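DNA polymerase sliding clamp (Archaeoglobus fulgidus, PDB 1RWZ) probably serves as a sliding clamp that encircles DNA as a homotrimeric ring and tethers the replicative polymerase and other proteins to it. Local coordinates at residues 8-13 and 226-231; 25-30 and 67-72; 33-38 and 46-51; 220-225 and 235-240. All blocks are in the same frame, centred on the assembly; numbering follows the deposited sequence.

Interaction 1 (8-13 and 226-231)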
loop_
_atom_site.group_PDB
_atom_site.type_symbol
_atom_site.label_atom_id
_atom_site.label_comp_id
_atom_site.label_asym_id
_atom_site.label_seq_id
_atom_site.Cartn_x
_atom_site.Cartn_y
_atom_site.Cartn_z
ATOM N N GLY A 8 -1.570 -17.888 -13.895
ATOM C CA GLY A 8 -1.937 -16.485 -13.957
ATOM C C GLY A 8 -0.715 -15.587 -13.915
ATOM O O GLY A 8 -0.636 -14.597 -14.647
ATOM N N GLU A 9 0.250 -15.932 -13.065
ATOM C CA GLU A 9 1.463 -15.133 -12.951
ATOM C C GLU A 9 2.209 -15.085 -14.280
ATOM O O GLU A 9 2.758 -14.046 -14.653
ATOM C CB GLU A 9 2.378 -15.695 -11.856
ATOM C CG GLU A 9 3.680 -14.920 -11.687
ATOM C CD GLU A 9 4.581 -15.493 -10.604
ATOM O OE1 GLU A 9 4.527 -16.719 -10.365
ATOM O OE2 GLU A 9 5.360 -14.717 -10.006
ATOM N N LEU A 10 2.226 -16.199 -15.002
ATOM C CA LEU A 10 2.925 -16.225 -16.283
ATOM C C LEU A 10 2.274 -15.251 -17.260
ATOM O O LEU A 10 2.958 -14.455 -17.909
ATOM C CB LEU A 10 2.921 -17.640 -16.863
ATOM C CG LEU A 10 3.672 -17.882 -18.178
ATOM C CD1 LEU A 10 5.104 -17.345 -18.087
ATOM C CD2 LEU A 10 3.677 -19.374 -18.470
ATOM N N LEU A 11 0.952 -15.291 -17.358
ATOM C CA LEU A 11 0.263 -14.387 -18.278
ATOM C C LEU A 11 0.413 -12.923 -17.852
ATOM O O LEU A 11 0.692 -12.048 -18.678
ATOM C CB LEU A 11 -1.223 -14.750 -18.371
ATOM C CG LEU A 11 -2.088 -13.870 -19.290
ATOM C CD1 LEU A 11 -1.478 -13.799 -20.679
ATOM C CD2 LEU A 11 -3.488 -14.440 -19.370
ATOM N N LYS A 12 0.239 -12.659 -16.564
ATOM C CA LYS A 12 0.332 -11.293 -16.048
ATOM C C LYS A 12 1.709 -10.673 -16.263
ATOM O O LYS A 12 1.832 -9.519 -16.690
ATOM C CB LYS A 12 -0.018 -11.277 -14.553
ATOM C CG LYS A 12 -1.473 -11.668 -14.259
ATOM C CD LYS A 12 -1.708 -12.003 -12.781
ATOM C CE LYS A 12 -1.579 -10.790 -11.865
ATOM N NZ LYS A 12 -2.703 -9.825 -12.041
ATOM N N THR A 13 2.747 -11.448 -15.979
ATOM C CA THR A 13 4.110 -10.956 -16.120
ATOM C C THR A 13 4.524 -10.690 -17.561
ATOM O O THR A 13 5.116 -9.646 -17.852
ATOM C CB THR A 13 5.105 -11.931 -15.452
ATOM O OG1 THR A 13 4.879 -11.922 -14.038
ATOM C CG2 THR A 13 6.545 -11.512 -15.725
ATOM N N GLU A 226 14.868 -14.181 -16.953
ATOM C CA GLU A 226 14.178 -15.469 -16.931
ATOM C C GLU A 226 13.243 -15.289 -15.744
ATOM O O GLU A 226 13.681 -15.177 -14.597
ATOM C CB GLU A 226 15.175 -16.615 -16.748
ATOM C CG GLU A 226 16.084 -16.725 -17.966
ATOM C CD GLU A 226 17.064 -17.874 -17.900
ATOM O OE1 GLU A 226 16.647 -19.034 -18.099
ATOM O OE2 GLU A 226 18.254 -17.609 -17.652
ATOM N N LEU A 227 11.951 -15.232 -16.043
ATOM C CA LEU A 227 10.927 -14.948 -15.040
ATOM C C LEU A 227 9.902 -16.037 -14.765
ATOM O O LEU A 227 9.775 -16.997 -15.514
ATOM C CB LEU A 227 10.166 -13.689 -15.468
ATOM C CG LEU A 227 11.020 -12.504 -15.927
ATOM C CD1 LEU A 227 10.118 -11.405 -16.506
ATOM C CD2 LEU A 227 11.822 -11.979 -14.754
ATOM N N VAL A 228 9.148 -15.833 -13.685
ATOM C CA VAL A 228 8.084 -16.743 -13.268
ATOM C C VAL A 228 8.573 -18.179 -13.110
ATOM O O VAL A 228 8.114 -19.091 -13.800
ATOM C CB VAL A 228 6.906 -16.702 -14.273
ATOM C CG1 VAL A 228 5.682 -17.394 -13.679
ATOM C CG2 VAL A 228 6.571 -15.247 -14.614
ATOM N N GLY A 229 9.500 -18.375 -12.180
ATOM C CA GLY A 229 10.034 -19.707 -11.962
ATOM C C GLY A 229 10.800 -20.208 -13.174
ATOM O O GLY A 229 10.905 -21.414 -13.402
ATOM N N GLY A 230 11.339 -19.280 -13.956
ATOM C CA GLY A 230 12.091 -19.661 -15.137
ATOM C C GLY A 230 11.218 -20.146 -16.282
ATOM O O GLY A 230 11.711 -20.775 -17.222
ATOM N N ARG A 231 9.925 -19.851 -16.218
ATOM C CA ARG A 231 9.003 -20.276 -17.266
ATOM C C ARG A 231 9.057 -19.392 -18.507
ATOM O O ARG A 231 8.792 -19.852 -19.622
ATOM C CB ARG A 231 7.564 -20.284 -16.747
ATOM C CG ARG A 231 7.247 -21.339 -15.687
ATOM C CD ARG A 231 5.752 -21.297 -15.398
ATOM N NE ARG A 231 5.293 -22.218 -14.356
ATOM C CZ ARG A 231 5.544 -22.084 -13.057
ATOM N NH1 ARG A 231 6.273 -21.069 -12.605
ATOM N NH2 ARG A 231 5.022 -22.949 -12.197
#
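Val-228 spreads its two methyl groups over the first turn and a half of the helix that begins at Gly-8. Val-228 CG1, anti to its own backbone N (chi1 -167°), lies against the stem of Glu-9 and comes within 3.6 Å of Glu-9 OE1. The other branch, Val-228 CG2, lies 3.7 Å from Thr-13 CB, one helical turn further on. Beside it, the methyl carbon Thr-13 CG2 touches Leu-227 CD1 at 3.7 Å. At the other margin Leu-10 CD1 approaches Arg-231 CB at 4.1 Å, and Leu-10 also packs on Ala-232.

Val-228 opens a type I' turn, which helps to fix its position. Val-228 O accepts Arg-231 N at 3.1 Å and, from the opposite face of the carbonyl plane, Arg-231 NH1 at 3.0 Å; the extended arginine chain brings its guanidinium back to the turn. Arg-231 O in turn accepts a hydrogen bond from Ser-55 OG.

No hydrogen bond joins helix to turn: the hairpin tip rests on the N-terminal helix mainly through apolar side-chain atoms, with the Glu-9 carboxylate and Thr-13 hydroxyl also against the valine methyls. Glu-9 OE1 and Arg-231 NH1, 5.2 Å apart, are not in contact, and any attraction between them is probably modest.

Interaction 2 (25-30 and 67-72); sequences ARIHFL and IGVDMD
Strand 67-70, at one margin of the long antiparallel sheet, pairs with strand 25-30 just before the chain turns into helix 71-78. Ala-25 with Val-69 and Ile-27 with Ile-67 are hydrogen-bonded antiparallel pairs, while Arg-26 faces Gly-68 in the non-hydrogen-bonded pair between them. Of the four backbone bonds, Ile-27 N to Ile-67 O is the shortest at 2.8 Å; the same oxygen, Ile-67 O, receives a CA-H...O contact from Arg-26 CA at 3.4 Å.

The side chains of Ala-25, Ile-27, Ile-67 and Val-69 share one face. Ile-67 CG1 sits between its backbone N and carbonyl carbon (chi1 58°), where it lies 3.9 Å from Ile-27 CB. From there Ile-67 CD1 reaches the edge of the Phe-29 ring, near the ring plane and 3.7 Å from Phe-29 CE1. On the other flank Ile-27 CG1, anti to its own carbonyl carbon, meets Val-69 CG2 at 3.8 Å. Beyond the strand end, Met-71 CG comes within 3.9 Å of Ala-25 CB, and both residues also touch Ile-18 of helix 8-19. Asp-70 is the N-cap of the following helix, its OD1 accepting from Arg-73 N.

On the other face Arg-26 extends its chain and donates through NH1 to Arg-117 O. The pairing thus separates two environments: an apolar layer, whose Ala-25 and Met-71 end meets helix 8-19 and where side chains meet without polar bonds, and a polar face on which Arg-26 is bonded to Arg-117.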
loop_
_atom_site.group_PDB
_atom_site.type_symbol
_atom_site.label_atom_id
_atom_site.label_comp_id
_atom_site.label_asym_id
_atom_site.label_seq_id
_atom_site.Cartn_x
_atom_site.Cartn_y
_atom_site.Cartn_z
ATOM N N ALA A 25 0.325 -5.846 -30.199
ATOM C CA ALA A 25 1.432 -6.722 -30.544
ATOM C C ALA A 25 0.994 -7.993 -31.242
ATOM O O ALA A 25 -0.140 -8.451 -31.079
ATOM C CB ALA A 25 2.224 -7.071 -29.285
ATOM N N ARG A 26 1.900 -8.556 -32.037
ATOM C CA ARG A 26 1.629 -9.805 -32.728
ATOM C C ARG A 26 2.099 -10.915 -31.801
ATOM O O ARG A 26 3.226 -10.874 -31.309
ATOM C CB ARG A 26 2.423 -9.914 -34.032
ATOM C CG ARG A 26 1.950 -9.036 -35.177
ATOM C CD ARG A 26 2.601 -9.511 -36.478
ATOM N NE ARG A 26 2.402 -8.584 -37.588
ATOM C CZ ARG A 26 2.848 -7.333 -37.597
ATOM N NH1 ARG A 26 3.517 -6.864 -36.554
ATOM N NH2 ARG A 26 2.630 -6.553 -38.648
ATOM N N ILE A 27 1.239 -11.894 -31.559
ATOM C CA ILE A 27 1.593 -13.021 -30.704
ATOM C C ILE A 27 1.630 -14.265 -31.576
ATOM O O ILE A 27 0.638 -14.614 -32.214
ATOM C CB ILE A 27 0.559 -13.242 -29.584
ATOM C CG1 ILE A 27 0.380 -11.954 -28.776
ATOM C CG2 ILE A 27 1.004 -14.398 -28.695
ATOM C CD1 ILE A 27 1.644 -11.416 -28.175
ATOM N N HIS A 28 2.779 -14.928 -31.603
ATOM C CA HIS A 28 2.951 -16.123 -32.410
ATOM C C HIS A 28 2.856 -17.385 -31.570
ATOM O O HIS A 28 3.568 -17.532 -30.576
ATOM C CB HIS A 28 4.324 -16.113 -33.090
ATOM C CG HIS A 28 4.594 -14.887 -33.906
ATOM N ND1 HIS A 28 4.154 -14.744 -35.204
ATOM C CD2 HIS A 28 5.245 -13.740 -33.600
ATOM C CE1 HIS A 28 4.522 -13.560 -35.663
ATOM N NE2 HIS A 28 5.184 -12.932 -34.710
ATOM N N PHE A 29 1.967 -18.288 -31.965
ATOM C CA PHE A 29 1.846 -19.563 -31.282
ATOM C C PHE A 29 2.549 -20.544 -32.204
ATOM O O PHE A 29 1.994 -20.982 -33.217
ATOM C CB PHE A 29 0.383 -19.951 -31.082
ATOM C CG PHE A 29 -0.291 -19.186 -29.984
ATOM C CD1 PHE A 29 -0.829 -17.926 -30.225
ATOM C CD2 PHE A 29 -0.348 -19.705 -28.696
ATOM C CE1 PHE A 29 -1.416 -17.193 -29.193
ATOM C CE2 PHE A 29 -0.932 -18.981 -27.657
ATOM C CZ PHE A 29 -1.467 -17.723 -27.905
ATOM N N LEU A 30 3.793 -20.859 -31.859
ATOM C CA LEU A 30 4.616 -21.762 -32.655
ATOM C C LEU A 30 4.635 -23.159 -32.058
ATOM O O LEU A 30 4.236 -23.358 -30.915
ATOM C CB LEU A 30 6.043 -21.220 -32.728
ATOM C CG LEU A 30 6.182 -19.737 -33.087
ATOM C CD1 LEU A 30 7.645 -19.337 -32.992
ATOM C CD2 LEU A 30 5.636 -19.481 -34.484
ATOM N N ILE A 67 -1.565 -14.032 -34.048
ATOM C CA ILE A 67 -2.751 -13.228 -33.774
ATOM C C ILE A 67 -2.329 -11.819 -33.376
ATOM O O ILE A 67 -1.208 -11.605 -32.912
ATOM C CB ILE A 67 -3.618 -13.836 -32.635
ATOM C CG1 ILE A 67 -2.790 -13.964 -31.350
ATOM C CG2 ILE A 67 -4.171 -15.189 -33.066
ATOM C CD1 ILE A 67 -3.605 -14.385 -30.137
ATOM N N GLY A 68 -3.222 -10.858 -33.591
ATOM C CA GLY A 68 -2.948 -9.480 -33.228
ATOM C C GLY A 68 -3.708 -9.205 -31.948
ATOM O O GLY A 68 -4.914 -9.430 -31.886
ATOM N N VAL A 69 -3.020 -8.704 -30.929
ATOM C CA VAL A 69 -3.664 -8.463 -29.647
ATOM C C VAL A 69 -3.542 -7.047 -29.097
ATOM O O VAL A 69 -2.483 -6.420 -29.174
ATOM C CB VAL A 69 -3.103 -9.439 -28.583
ATOM C CG1 VAL A 69 -3.857 -9.282 -27.275
ATOM C CG2 VAL A 69 -3.199 -10.864 -29.086
ATOM N N ASP A 70 -4.645 -6.550 -28.543
ATOM C CA ASP A 70 -4.668 -5.233 -27.919
ATOM C C ASP A 70 -4.078 -5.490 -26.538
ATOM O O ASP A 70 -4.760 -6.006 -25.648
ATOM C CB ASP A 70 -6.106 -4.733 -27.770
ATOM C CG ASP A 70 -6.183 -3.342 -27.168
ATOM O OD1 ASP A 70 -5.355 -3.012 -26.290
ATOM O OD2 ASP A 70 -7.086 -2.575 -27.566
ATOM N N MET A 71 -2.810 -5.143 -26.357
ATOM C CA MET A 71 -2.143 -5.376 -25.087
ATOM C C MET A 71 -2.668 -4.551 -23.916
ATOM O O MET A 71 -2.608 -5.003 -22.775
ATOM C CB MET A 71 -0.636 -5.170 -25.246
ATOM C CG MET A 71 0.001 -6.125 -26.247
ATOM S SD MET A 71 -0.379 -7.865 -25.923
ATOM C CE MET A 71 0.587 -8.138 -24.459
ATOM N N ASP A 72 -3.174 -3.349 -24.176
ATOM C CA ASP A 72 -3.708 -2.544 -23.080
ATOM C C ASP A 72 -4.898 -3.279 -22.464
ATOM O O ASP A 72 -5.046 -3.320 -21.243
ATOM C CB ASP A 72 -4.163 -1.163 -23.562
ATOM C CG ASP A 72 -3.009 -0.274 -23.984
ATOM O OD1 ASP A 72 -1.948 -0.308 -23.325
ATOM O OD2 ASP A 72 -3.172 0.475 -24.967
#

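Interaction 3 (33-38 and 46-51); sequences GLHSRA and MVIVDI
His-35 and Asp-50 stand side by side and point the same way from a non-hydrogen-bonded antiparallel pair, with ring and carboxylate planes 34° apart. With His-35 CG anti to the backbone N (chi1 177°), the ring is carried to where it meets the neighbouring carboxylate. His-35 ND1 donates to Asp-50 OD2 at 2.8 Å; the oxygen is near the imidazole plane, whereas the nitrogen comes in from above the plane of the carboxylate. A water also donates to Asp-50 OD2 and to Leu-34 O.

The other ring nitrogen, His-35 NE2, accepts Arg-37 NE at 3.0 Å, with imidazole and guanidinium each meeting the other at an edge, in plane. Arg-37 NH1 is hydrogen-bonded to Pro-120 O. Ile-48 runs alongside the histidine, Ile-48 CG2 lying 3.6 Å from His-35 CE1.

On the opposite face Leu-34 CB lies 4.1 Å from Ile-51 CB, the two side chains again side by side. Ala-38 CB meets Val-47 CG1 at 4.2 Å. Val-14 and Ile-18 of helix 8-19 pack on this face. Six backbone bonds join the hairpin strands, including Val-49 N to Ser-36 O at 2.7 Å.

With ND1 donating and NE2 accepting, the histidine is probably neutral, relaying a polar chain from Arg-37 to Asp-50, whose negative charge would polarise the ring.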
loop_
_atom_site.group_PDB
_atom_site.type_symbol
_atom_site.label_atom_id
_atom_site.label_comp_id
_atom_site.label_asym_id
_atom_site.label_seq_id
_atom_site.Cartn_x
_atom_site.Cartn_y
_atom_site.Cartn_z
ATOM N N GLY A 33 6.470 -23.083 -28.918
ATOM C CA GLY A 33 5.948 -22.255 -27.841
ATOM C C GLY A 33 5.492 -20.883 -28.303
ATOM O O GLY A 33 5.375 -20.627 -29.503
ATOM N N LEU A 34 5.238 -19.995 -27.347
ATOM C CA LEU A 34 4.785 -18.644 -27.654
ATOM C C LEU A 34 5.949 -17.682 -27.856
ATOM O O LEU A 34 6.939 -17.719 -27.123
ATOM C CB LEU A 34 3.870 -18.142 -26.529
ATOM C CG LEU A 34 3.245 -16.745 -26.634
ATOM C CD1 LEU A 34 1.997 -16.694 -25.765
ATOM C CD2 LEU A 34 4.245 -15.678 -26.200
ATOM N N HIS A 35 5.828 -16.821 -28.864
ATOM C CA HIS A 35 6.857 -15.836 -29.163
ATOM C C HIS A 35 6.219 -14.496 -29.513
ATOM O O HIS A 35 5.184 -14.455 -30.173
ATOM C CB HIS A 35 7.712 -16.295 -30.348
ATOM C CG HIS A 35 8.745 -15.294 -30.765
ATOM N ND1 HIS A 35 9.915 -15.091 -30.063
ATOM C CD2 HIS A 35 8.763 -14.404 -31.787
ATOM C CE1 HIS A 35 10.606 -14.121 -30.633
ATOM N NE2 HIS A 35 9.929 -13.686 -31.680
ATOM N N SER A 36 6.834 -13.409 -29.061
ATOM C CA SER A 36 6.342 -12.067 -29.366
ATOM C C SER A 36 7.483 -11.067 -29.231
ATOM O O SER A 36 8.265 -11.130 -28.284
ATOM C CB SER A 36 5.198 -11.671 -28.427
ATOM O OG SER A 36 4.636 -10.423 -28.814
ATOM N N ARG A 37 7.582 -10.148 -30.184
ATOM C CA ARG A 37 8.638 -9.145 -30.154
ATOM C C ARG A 37 8.048 -7.806 -30.577
ATOM O O ARG A 37 7.120 -7.762 -31.391
ATOM C CB ARG A 37 9.767 -9.542 -31.106
ATOM C CG ARG A 37 9.363 -9.477 -32.567
ATOM C CD ARG A 37 10.461 -9.956 -33.496
ATOM N NE ARG A 37 10.591 -11.408 -33.493
ATOM C CZ ARG A 37 11.274 -12.088 -34.405
ATOM N NH1 ARG A 37 11.881 -11.439 -35.389
ATOM N NH2 ARG A 37 11.354 -13.409 -34.334
ATOM N N ALA A 38 8.577 -6.722 -30.019
ATOM C CA ALA A 38 8.087 -5.386 -30.338
ATOM C C ALA A 38 9.081 -4.300 -29.943
ATOM O O ALA A 38 9.871 -4.470 -29.018
ATOM C CB ALA A 38 6.753 -5.140 -29.633
ATOM N N MET A 46 13.506 -2.535 -27.298
ATOM C CA MET A 46 12.798 -3.643 -27.918
ATOM C C MET A 46 12.586 -4.711 -26.847
ATOM O O MET A 46 13.355 -4.796 -25.891
ATOM C CB MET A 46 13.633 -4.226 -29.065
ATOM C CG MET A 46 12.993 -5.406 -29.802
ATOM S SD MET A 46 14.093 -6.179 -31.036
ATOM C CE MET A 46 13.806 -5.158 -32.463
ATOM N N VAL A 47 11.534 -5.503 -27.003
ATOM C CA VAL A 47 11.258 -6.590 -26.068
ATOM C C VAL A 47 11.030 -7.859 -26.882
ATOM O O VAL A 47 10.386 -7.834 -27.932
ATOM C CB VAL A 47 10.017 -6.292 -25.177
ATOM C CG1 VAL A 47 8.764 -6.154 -26.030
ATOM C CG2 VAL A 47 9.851 -7.408 -24.131
ATOM N N ILE A 48 11.593 -8.965 -26.412
ATOM C CA ILE A 48 11.457 -10.239 -27.091
ATOM C C ILE A 48 11.016 -11.228 -26.023
ATOM O O ILE A 48 11.741 -11.454 -25.057
ATOM C CB ILE A 48 12.797 -10.716 -27.670
ATOM C CG1 ILE A 48 13.407 -9.626 -28.562
ATOM C CG2 ILE A 48 12.584 -12.004 -28.456
ATOM C CD1 ILE A 48 14.870 -9.869 -28.917
ATOM N N VAL A 49 9.828 -11.796 -26.202
ATOM C CA VAL A 49 9.269 -12.747 -25.249
ATOM C C VAL A 49 9.185 -14.152 -25.830
ATOM O O VAL A 49 8.712 -14.352 -26.948
ATOM C CB VAL A 49 7.839 -12.335 -24.811
ATOM C CG1 VAL A 49 7.233 -13.416 -23.917
ATOM C CG2 VAL A 49 7.874 -11.007 -24.074
ATOM N N ASP A 50 9.648 -15.125 -25.054
ATOM C CA ASP A 50 9.594 -16.516 -25.459
ATOM C C ASP A 50 9.110 -17.369 -24.296
ATOM O O ASP A 50 9.694 -17.332 -23.213
ATOM C CB ASP A 50 10.975 -17.022 -25.900
ATOM C CG ASP A 50 11.361 -16.544 -27.289
ATOM O OD1 ASP A 50 12.246 -15.670 -27.397
ATOM O OD2 ASP A 50 10.773 -17.044 -28.272
ATOM N N ILE A 51 8.027 -18.106 -24.517
ATOM C CA ILE A 51 7.504 -19.020 -23.505
ATOM C C ILE A 51 7.506 -20.403 -24.149
ATOM O O ILE A 51 6.626 -20.726 -24.950
ATOM C CB ILE A 51 6.054 -18.701 -23.081
ATOM C CG1 ILE A 51 5.922 -17.243 -22.651
ATOM C CG2 ILE A 51 5.663 -19.613 -21.906
ATOM C CD1 ILE A 51 4.506 -16.874 -22.201
HETATM O O HOH W 1 9.105 -19.677 -28.103
#

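Interaction 4 (220-225 and 235-240); sequences PVRLVF and EYILAP
Strands 221-225 and 235-238 run antiparallel, their axes 4.6 Å apart at closest approach and 164° from one N-to-C direction to the other, with two pairs of backbone bonds linking Val-221 to Leu-238 and Leu-223 to Tyr-236.

Arg-222 and Glu-235 carry the polar contact. They lie diagonally across the strands on the same face, and the arginine grips the carboxylate side-on with two nitrogens: Arg-222 NE reaches Glu-235 OE1 at 2.6 Å, and Arg-222 NH2 reaches Glu-235 OE2 at 3.1 Å. Both bonds are nearly straight at hydrogen, about 170°. The oxygens lie close to the guanidinium plane, yet each is met from above the carboxylate plane, with the two planes turned 37° apart. Glu-235 is extended, and Val-224 CG2 packs 3.9 Å from Glu-235 CD. Each oxygen of this buried carboxylate thus receives a guanidinium N-H, which probably favours its ionised form.

On the other face Phe-225 CE1 lies 4.0 Å from Tyr-236 CD1, at the edge of the tyrosine ring. Tyr-236 stacks on Phe-201, and its OH is hydrogen-bonded to Ala-17 O. Leu-223 and Leu-238 pack on helix 195-201. At the open end of the hairpin, Pro-220 CB touches Ile-237 CG2 at 3.8 Å, and Pro-220 CG approaches Pro-240 CD at the same separation.

This is a beta hairpin with an apolar face under helices and a salt bridge on the other, within the sheet of the PCNA clamp fold that spans both halves of the subunit.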
loop_
_atom_site.group_PDB
_atom_site.type_symbol
_atom_site.label_atom_id
_atom_site.label_comp_id
_atom_site.label_asym_id
_atom_site.label_seq_id
_atom_site.Cartn_x
_atom_site.Cartn_y
_atom_site.Cartn_z
ATOM N N PRO A 220 23.961 -1.504 -28.147
ATOM C CA PRO A 220 22.769 -1.688 -27.311
ATOM C C PRO A 220 23.071 -2.814 -26.323
ATOM O O PRO A 220 23.846 -3.718 -26.629
ATOM C CB PRO A 220 21.700 -2.116 -28.311
ATOM C CG PRO A 220 22.149 -1.460 -29.604
ATOM C CD PRO A 220 23.646 -1.683 -29.575
ATOM N N VAL A 221 22.475 -2.757 -25.139
ATOM C CA VAL A 221 22.694 -3.812 -24.159
ATOM C C VAL A 221 21.531 -4.797 -24.248
ATOM O O VAL A 221 20.400 -4.405 -24.545
ATOM C CB VAL A 221 22.793 -3.232 -22.716
ATOM C CG1 VAL A 221 21.508 -2.485 -22.350
ATOM C CG2 VAL A 221 23.070 -4.350 -21.715
ATOM N N ARG A 222 21.821 -6.082 -24.045
ATOM C CA ARG A 222 20.785 -7.108 -24.051
ATOM C C ARG A 222 20.604 -7.538 -22.596
ATOM O O ARG A 222 21.572 -7.910 -21.934
ATOM C CB ARG A 222 21.202 -8.339 -24.866
ATOM C CG ARG A 222 21.329 -8.142 -26.371
ATOM C CD ARG A 222 21.774 -9.458 -27.023
ATOM N NE ARG A 222 20.829 -10.540 -26.755
ATOM C CZ ARG A 222 21.137 -11.836 -26.749
ATOM N NH1 ARG A 222 22.380 -12.235 -26.997
ATOM N NH2 ARG A 222 20.199 -12.739 -26.480
ATOM N N LEU A 223 19.370 -7.470 -22.111
ATOM C CA LEU A 223 19.042 -7.856 -20.743
ATOM C C LEU A 223 18.077 -9.027 -20.836
ATOM O O LEU A 223 16.887 -8.847 -21.077
ATOM C CB LEU A 223 18.388 -6.680 -20.011
ATOM C CG LEU A 223 19.274 -5.429 -19.939
ATOM C CD1 LEU A 223 18.469 -4.256 -19.400
ATOM C CD2 LEU A 223 20.486 -5.700 -19.060
ATOM N N VAL A 224 18.601 -10.233 -20.659
ATOM C CA VAL A 224 17.773 -11.419 -20.754
ATOM C C VAL A 224 17.304 -11.862 -19.376
ATOM O O VAL A 224 18.077 -12.417 -18.592
ATOM C CB VAL A 224 18.541 -12.571 -21.430
ATOM C CG1 VAL A 224 17.609 -13.750 -21.691
ATOM C CG2 VAL A 224 19.151 -12.081 -22.743
ATOM N N PHE A 225 16.035 -11.595 -19.088
ATOM C CA PHE A 225 15.439 -11.980 -17.816
ATOM C C PHE A 225 14.730 -13.329 -17.965
ATOM O O PHE A 225 14.083 -13.592 -18.981
ATOM C CB PHE A 225 14.380 -10.962 -17.362
ATOM C CG PHE A 225 14.920 -9.604 -17.029
ATOM C CD1 PHE A 225 15.064 -8.633 -18.021
ATOM C CD2 PHE A 225 15.244 -9.274 -15.718
ATOM C CE1 PHE A 225 15.516 -7.356 -17.705
ATOM C CE2 PHE A 225 15.699 -8.001 -15.391
ATOM C CZ PHE A 225 15.834 -7.035 -16.391
ATOM N N GLU A 235 13.506 -10.731 -22.917
ATOM C CA GLU A 235 14.710 -9.983 -23.222
ATOM C C GLU A 235 14.365 -8.568 -23.647
ATOM O O GLU A 235 13.492 -8.359 -24.495
ATOM C CB GLU A 235 15.498 -10.660 -24.349
ATOM C CG GLU A 235 16.675 -9.811 -24.846
ATOM C CD GLU A 235 17.506 -10.493 -25.922
ATOM O OE1 GLU A 235 18.373 -9.817 -26.513
ATOM O OE2 GLU A 235 17.304 -11.697 -26.176
ATOM N N TYR A 236 15.037 -7.607 -23.027
ATOM C CA TYR A 236 14.869 -6.203 -23.367
ATOM C C TYR A 236 16.199 -5.766 -23.965
ATOM O O TYR A 236 17.266 -6.148 -23.476
ATOM C CB TYR A 236 14.578 -5.352 -22.127
ATOM C CG TYR A 236 13.146 -5.396 -21.630
ATOM C CD1 TYR A 236 12.841 -5.908 -20.364
ATOM C CD2 TYR A 236 12.106 -4.878 -22.400
ATOM C CE1 TYR A 236 11.532 -5.895 -19.880
ATOM C CE2 TYR A 236 10.797 -4.859 -21.928
ATOM C CZ TYR A 236 10.516 -5.364 -20.668
ATOM O OH TYR A 236 9.226 -5.309 -20.189
ATOM N N ILE A 237 16.135 -4.986 -25.036
ATOM C CA ILE A 237 17.340 -4.476 -25.678
ATOM C C ILE A 237 17.182 -2.965 -25.633
ATOM O O ILE A 237 16.133 -2.434 -26.001
ATOM C CB ILE A 237 17.454 -4.959 -27.139
ATOM C CG1 ILE A 237 17.511 -6.490 -27.165
ATOM C CG2 ILE A 237 18.714 -4.371 -27.784
ATOM C CD1 ILE A 237 17.517 -7.099 -28.550
ATOM N N LEU A 238 18.220 -2.282 -25.165
ATOM C CA LEU A 238 18.178 -0.834 -25.021
ATOM C C LEU A 238 19.304 -0.145 -25.774
ATOM O O LEU A 238 20.476 -0.480 -25.593
ATOM C CB LEU A 238 18.259 -0.469 -23.533
ATOM C CG LEU A 238 18.292 1.008 -23.139
ATOM C CD1 LEU A 238 17.041 1.703 -23.662
ATOM C CD2 LEU A 238 18.382 1.138 -21.623
ATOM N N ALA A 239 18.937 0.822 -26.615
ATOM C CA ALA A 239 19.916 1.586 -27.394
ATOM C C ALA A 239 20.829 2.367 -26.451
ATOM O O ALA A 239 20.404 2.823 -25.387
ATOM C CB ALA A 239 19.189 2.550 -28.348
ATOM N N PRO A 240 22.100 2.553 -26.840
ATOM C CA PRO A 240 23.058 3.281 -26.007
ATOM C C PRO A 240 23.118 4.789 -26.231
ATOM O O PRO A 240 22.657 5.299 -27.255
ATOM C CB PRO A 240 24.376 2.622 -26.372
ATOM C CG PRO A 240 24.217 2.452 -27.875
ATOM C CD PRO A 240 22.768 1.961 -28.018
#

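All four contacts reach the same long antiparallel sheet. Interactions 2 and 3 are neighbours, centres about 10 Å apart, joined where His-28 N meets His-35 O across strands 24-30 and 33-39. Interactions 3 and 4, centres about 13 Å apart, meet where strand 45-52 pairs with strand 232-238, carrying the sheet from the N-terminal into the C-terminal domain. Interaction 1 shares strand 221-227 with interaction 4 and touches interaction 3 through Leu-10 and Ile-51. Along the chain, interaction 1 starts first and encloses interactions 2 and 3, while its second segment follows the first segment of interaction 4. Early and late parts of the sequence are thereby joined in one continuous sheet within each subunit of the trimeric ring.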